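Local atomic coordinates of putative ABC transporter subunit, substrate-binding component (Rhodopseudomonas palustris, PDB entry 4EVQ), a protein that probably serves as the substrate-binding component of an ABC transporter, capturing aromatic acids such as 4-hydroxybenzoate for uptake. Residues V342-L347 against G359-V365; F289-G293 against A327-G331. All coordinates share one frame. Where two conformers were deposited one is given. Numbering follows the deposited sequence.

Contact 1 of 2, residues V342-L347 against G359-V365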
# COMPACT_ATOMS: atom_id res chain seq x y z
N VAL A 342 10.67 -6.50 3.07
CA VAL A 342 11.96 -6.13 2.49
C VAL A 342 11.87 -6.50 1.05
O VAL A 342 11.72 -7.68 0.71
CB VAL A 342 13.09 -6.89 3.22
CG1 VAL A 342 14.44 -6.56 2.60
CG2 VAL A 342 13.03 -6.50 4.68
N GLN A 343 11.89 -5.49 0.17
CA GLN A 343 11.52 -5.71 -1.21
C GLN A 343 12.12 -4.64 -2.12
O GLN A 343 12.42 -3.55 -1.67
CB GLN A 343 9.99 -5.71 -1.31
CG GLN A 343 9.41 -4.30 -1.07
CD GLN A 343 7.91 -4.31 -0.85
OE1 GLN A 343 7.22 -5.16 -1.37
NE2 GLN A 343 7.44 -3.38 -0.07
N ASN A 344 12.22 -4.96 -3.38
CA ASN A 344 12.67 -3.99 -4.38
C ASN A 344 11.62 -2.89 -4.54
O ASN A 344 10.40 -3.14 -4.42
CB ASN A 344 12.87 -4.67 -5.74
CG ASN A 344 14.10 -5.57 -5.82
OD1 ASN A 344 15.04 -5.44 -5.07
ND2 ASN A 344 14.12 -6.39 -6.85
N PHE A 345 12.10 -1.72 -4.91
CA PHE A 345 11.26 -0.67 -5.48
C PHE A 345 11.71 -0.43 -6.91
O PHE A 345 12.88 -0.25 -7.18
CB PHE A 345 11.30 0.62 -4.66
CG PHE A 345 10.65 0.50 -3.32
CD1 PHE A 345 9.28 0.71 -3.17
CD2 PHE A 345 11.37 0.14 -2.21
CE1 PHE A 345 8.63 0.57 -1.95
CE2 PHE A 345 10.72 0.00 -0.99
CZ PHE A 345 9.35 0.25 -0.86
N TYR A 346 10.76 -0.43 -7.82
CA TYR A 346 11.02 -0.25 -9.24
C TYR A 346 10.64 1.15 -9.72
O TYR A 346 9.62 1.70 -9.29
CB TYR A 346 10.21 -1.28 -10.04
CG TYR A 346 10.31 -2.71 -9.48
CD1 TYR A 346 11.39 -3.53 -9.77
CD2 TYR A 346 9.30 -3.25 -8.68
CE1 TYR A 346 11.47 -4.82 -9.26
CE2 TYR A 346 9.38 -4.54 -8.16
CZ TYR A 346 10.47 -5.33 -8.47
OH TYR A 346 10.60 -6.63 -7.99
N LEU A 347 11.46 1.71 -10.60
CA LEU A 347 11.12 2.90 -11.34
C LEU A 347 10.19 2.49 -12.46
O LEU A 347 10.44 1.49 -13.11
CB LEU A 347 12.40 3.55 -11.90
CG LEU A 347 12.19 4.81 -12.75
CD1 LEU A 347 11.66 5.95 -11.88
CD2 LEU A 347 13.52 5.18 -13.44
N GLY A 359 13.36 -0.12 -14.45
CA GLY A 359 14.50 -0.72 -13.78
C GLY A 359 14.38 -0.56 -12.29
O GLY A 359 13.47 0.03 -11.78
N LEU A 360 15.31 -1.12 -11.57
CA LEU A 360 15.29 -1.08 -10.14
C LEU A 360 15.64 0.33 -9.66
O LEU A 360 16.67 0.91 -10.09
CB LEU A 360 16.36 -2.07 -9.68
CG LEU A 360 16.35 -2.46 -8.24
CD1 LEU A 360 15.05 -3.04 -7.89
CD2 LEU A 360 17.50 -3.47 -7.98
N ALA A 361 14.82 0.90 -8.79
CA ALA A 361 15.11 2.16 -8.13
C ALA A 361 15.85 1.92 -6.82
O ALA A 361 16.88 2.56 -6.59
CB ALA A 361 13.82 2.96 -7.87
N ALA A 362 15.38 1.01 -5.98
CA ALA A 362 16.03 0.67 -4.72
C ALA A 362 16.02 -0.83 -4.62
O ALA A 362 14.99 -1.43 -4.90
CB ALA A 362 15.28 1.29 -3.53
N PRO A 363 17.14 -1.46 -4.20
CA PRO A 363 17.12 -2.89 -3.93
C PRO A 363 16.39 -3.15 -2.63
O PRO A 363 15.89 -2.22 -2.00
CB PRO A 363 18.63 -3.23 -3.79
CG PRO A 363 19.15 -2.05 -3.14
CD PRO A 363 18.40 -0.87 -3.72
N ALA A 364 16.33 -4.39 -2.23
CA ALA A 364 15.49 -4.78 -1.12
C ALA A 364 16.18 -4.55 0.21
O ALA A 364 17.06 -5.35 0.63
CB ALA A 364 15.10 -6.21 -1.26
N VAL A 365 15.83 -3.45 0.88
CA VAL A 365 16.49 -3.11 2.14
C VAL A 365 15.43 -2.91 3.23
O VAL A 365 14.29 -2.55 2.98
CB VAL A 365 17.44 -1.91 2.08
CG1 VAL A 365 18.36 -2.01 0.90
CG2 VAL A 365 16.73 -0.66 2.02
O HOH W 1 12.21 -2.73 1.17
O HOH W 2 13.92 -1.21 -0.49
O HOH W 3 17.31 -6.42 -4.52

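Contact 2 of 2, residues F289-G293 against A327-G331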
# COMPACT_ATOMS: atom_id res chain seq x y z
N PHE A 289 -2.59 -3.11 -4.86
CA PHE A 289 -3.47 -3.38 -3.74
C PHE A 289 -3.92 -4.81 -3.78
O PHE A 289 -3.94 -5.52 -2.73
CB PHE A 289 -4.63 -2.38 -3.77
CG PHE A 289 -4.15 -0.96 -3.89
CD1 PHE A 289 -3.52 -0.34 -2.84
CD2 PHE A 289 -4.36 -0.24 -5.05
CE1 PHE A 289 -3.02 0.95 -2.96
CE2 PHE A 289 -3.92 1.04 -5.18
CZ PHE A 289 -3.24 1.64 -4.15
N ALA A 290 -4.26 -5.32 -4.96
CA ALA A 290 -4.58 -6.74 -5.11
C ALA A 290 -3.41 -7.64 -4.75
O ALA A 290 -3.61 -8.67 -4.08
CB ALA A 290 -5.05 -7.02 -6.50
N VAL A 291 -2.19 -7.27 -5.12
CA VAL A 291 -1.02 -8.04 -4.76
C VAL A 291 -0.87 -8.09 -3.26
O VAL A 291 -0.54 -9.15 -2.69
CB VAL A 291 0.23 -7.42 -5.38
CG1 VAL A 291 1.50 -8.08 -4.87
CG2 VAL A 291 0.21 -7.51 -6.89
N GLN A 292 -1.04 -6.97 -2.58
CA GLN A 292 -0.89 -6.88 -1.16
C GLN A 292 -1.92 -7.75 -0.44
O GLN A 292 -1.61 -8.36 0.59
CB GLN A 292 -0.95 -5.42 -0.68
CG GLN A 292 0.27 -4.63 -1.14
CD GLN A 292 0.16 -3.12 -1.01
OE1 GLN A 292 1.12 -2.42 -1.25
NE2 GLN A 292 -1.01 -2.62 -0.63
N GLY A 293 -3.13 -7.84 -0.96
CA GLY A 293 -4.15 -8.74 -0.41
C GLY A 293 -3.83 -10.18 -0.65
O GLY A 293 -3.97 -11.03 0.26
N ALA A 327 7.16 -16.86 -2.53
CA ALA A 327 7.18 -16.08 -3.74
C ALA A 327 5.90 -15.25 -3.83
O ALA A 327 4.77 -15.76 -3.74
CB ALA A 327 7.31 -16.96 -4.90
N SER A 328 6.10 -13.96 -4.01
CA SER A 328 5.03 -13.00 -4.26
C SER A 328 5.01 -12.68 -5.75
O SER A 328 6.03 -12.76 -6.40
CB SER A 328 5.34 -11.72 -3.48
OG SER A 328 4.51 -10.62 -3.91
N PRO A 329 3.89 -12.17 -6.26
CA PRO A 329 3.88 -11.54 -7.57
C PRO A 329 4.99 -10.48 -7.69
O PRO A 329 5.48 -10.21 -8.79
CB PRO A 329 2.46 -10.96 -7.66
CG PRO A 329 1.64 -11.95 -6.91
CD PRO A 329 2.53 -12.26 -5.70
N ARG A 330 5.42 -9.86 -6.59
CA ARG A 330 6.54 -8.89 -6.62
C ARG A 330 7.88 -9.54 -6.92
O ARG A 330 8.80 -9.08 -7.60
CB ARG A 330 6.62 -8.24 -5.25
CG ARG A 330 5.42 -7.32 -5.10
CD ARG A 330 5.31 -6.67 -3.74
NE ARG A 330 4.55 -7.52 -2.82
CZ ARG A 330 4.18 -7.17 -1.60
NH1 ARG A 330 4.55 -6.01 -1.09
NH2 ARG A 330 3.41 -7.99 -0.90
N GLY A 331 8.02 -10.65 -6.31
CA GLY A 331 9.36 -11.23 -6.17
C GLY A 331 9.40 -12.03 -4.87
O GLY A 331 8.34 -12.31 -4.31

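Contact 1 of 2, residues V342-L347 against G359-V365
Start with F345 and A362, whose side chains lie on one face of an antiparallel hairpin, CB to CB 4.2 Å. F345 and L347 both carry this face onto V259 of the neighbouring strand, and A361 CB lies 4.3 Å from CB of L347. On the other side, L360 curls back: its CD1 lies 4.1 Å from CD1 of Y346 and 3.4 Å from CG of N344. Farther along, V342 CG1 touches A364 CB at 3.9 Å.

The backbone ladder is interrupted by a classic beta bulge. A361 and A362 both face F345, and its carbonyl O accepts from A361 N (2.8 Å) and A362 N (3.0 Å), while F345 N donates to A362 O (2.9 Å). A361 fits the extra residue in by taking a helical backbone (phi/psi -90/-49°). L347 N donates to G359 O at 2.9 Å.

Beyond F345 water takes over. Water 1 accepts from Q343 N (3.0 Å) and lies 2.8 Å from V365 O; water 2 sits 3.0 Å from Q343 O and 2.7 Å from P363 O; water 3 donates to N344 OD1 (2.5 Å) and accepts from A364 N (3.2 Å). A364 CA adds a CA-H...O contact to Q343 O at 3.4 Å.

Direct bonding therefore fixes the hairpin at the edge of its seven-stranded sheet, whereas the 342-344 and 363-365 ends are bridged largely by water, with the V342-A364 contact and the CA-H...O contact beside it.

Contact 2 of 2, residues F289-G293 against A327-G331
V291 projects from helix 288-306 straight at the turn formed by S328-G331. With chi1 in t (172°), its CG1 meets three residues in succession: S328 OG at 4.1 Å, P329 CB at 4.1 Å and R330 NE at 3.7 Å. The turn is a tight hairpin with P329 and R330 at its tip, closed by S328 N to G331 O (2.8 Å) and G331 N to S328 O (2.9 Å). S328, chi1 also in t, swings its OG back to accept from R330 N at 2.9 Å, an ST turn; D295, one helical turn on from V291, is a further partner of that hydroxyl. G331 adopts phi 150°, a value that calls for glycine.

R330 has chi1 to chi3 in m, t and m, and the chi3 bend near -88° lays the guanidinium beside the helix. One face of the group is covered by Q292 CG, which lies 4.5 Å from R330 NH1. The CA-to-CB bond of Q292 points away from the turn, yet with chi1 in m and chi2 in t its CG lies over the guanidinium and its OE1 hydrogen-bonds to H261. F289, two residues before V291, touches the bound 4-hydroxybenzoate.

What joins these two segments is thus apolar contact and the covering of a charge: aliphatic carbons of V291 and Q292 shelter a buried guanidinium whose charge is met by the salt bridge to D295, so helix and hairpin tip are held together next to a wall of the ligand pocket.

Overall arrangement
Contact 2 is complete before contact 1 begins along the chain, and their centres lie 14 Å apart. Contact 1 belongs to the seven-stranded sheet of one lobe, through the hairpin of strands 345-351 and 354-362; contact 2 joins helix 288-306 to the two-stranded hairpin 325-334, on the side of the other lobe. R330 connects them directly: its O is a probable hydrogen-bond partner of Y346 OH (3.1 Å), and its NH1 makes a weak hydrogen bond to Q343 OE1 (2.8 Å). Since Q343 also reaches S132 and H261, this junction probably belongs to the interlobe crossovers of the periplasmic-binding-protein fold, close to the 4-hydroxybenzoate in the cleft.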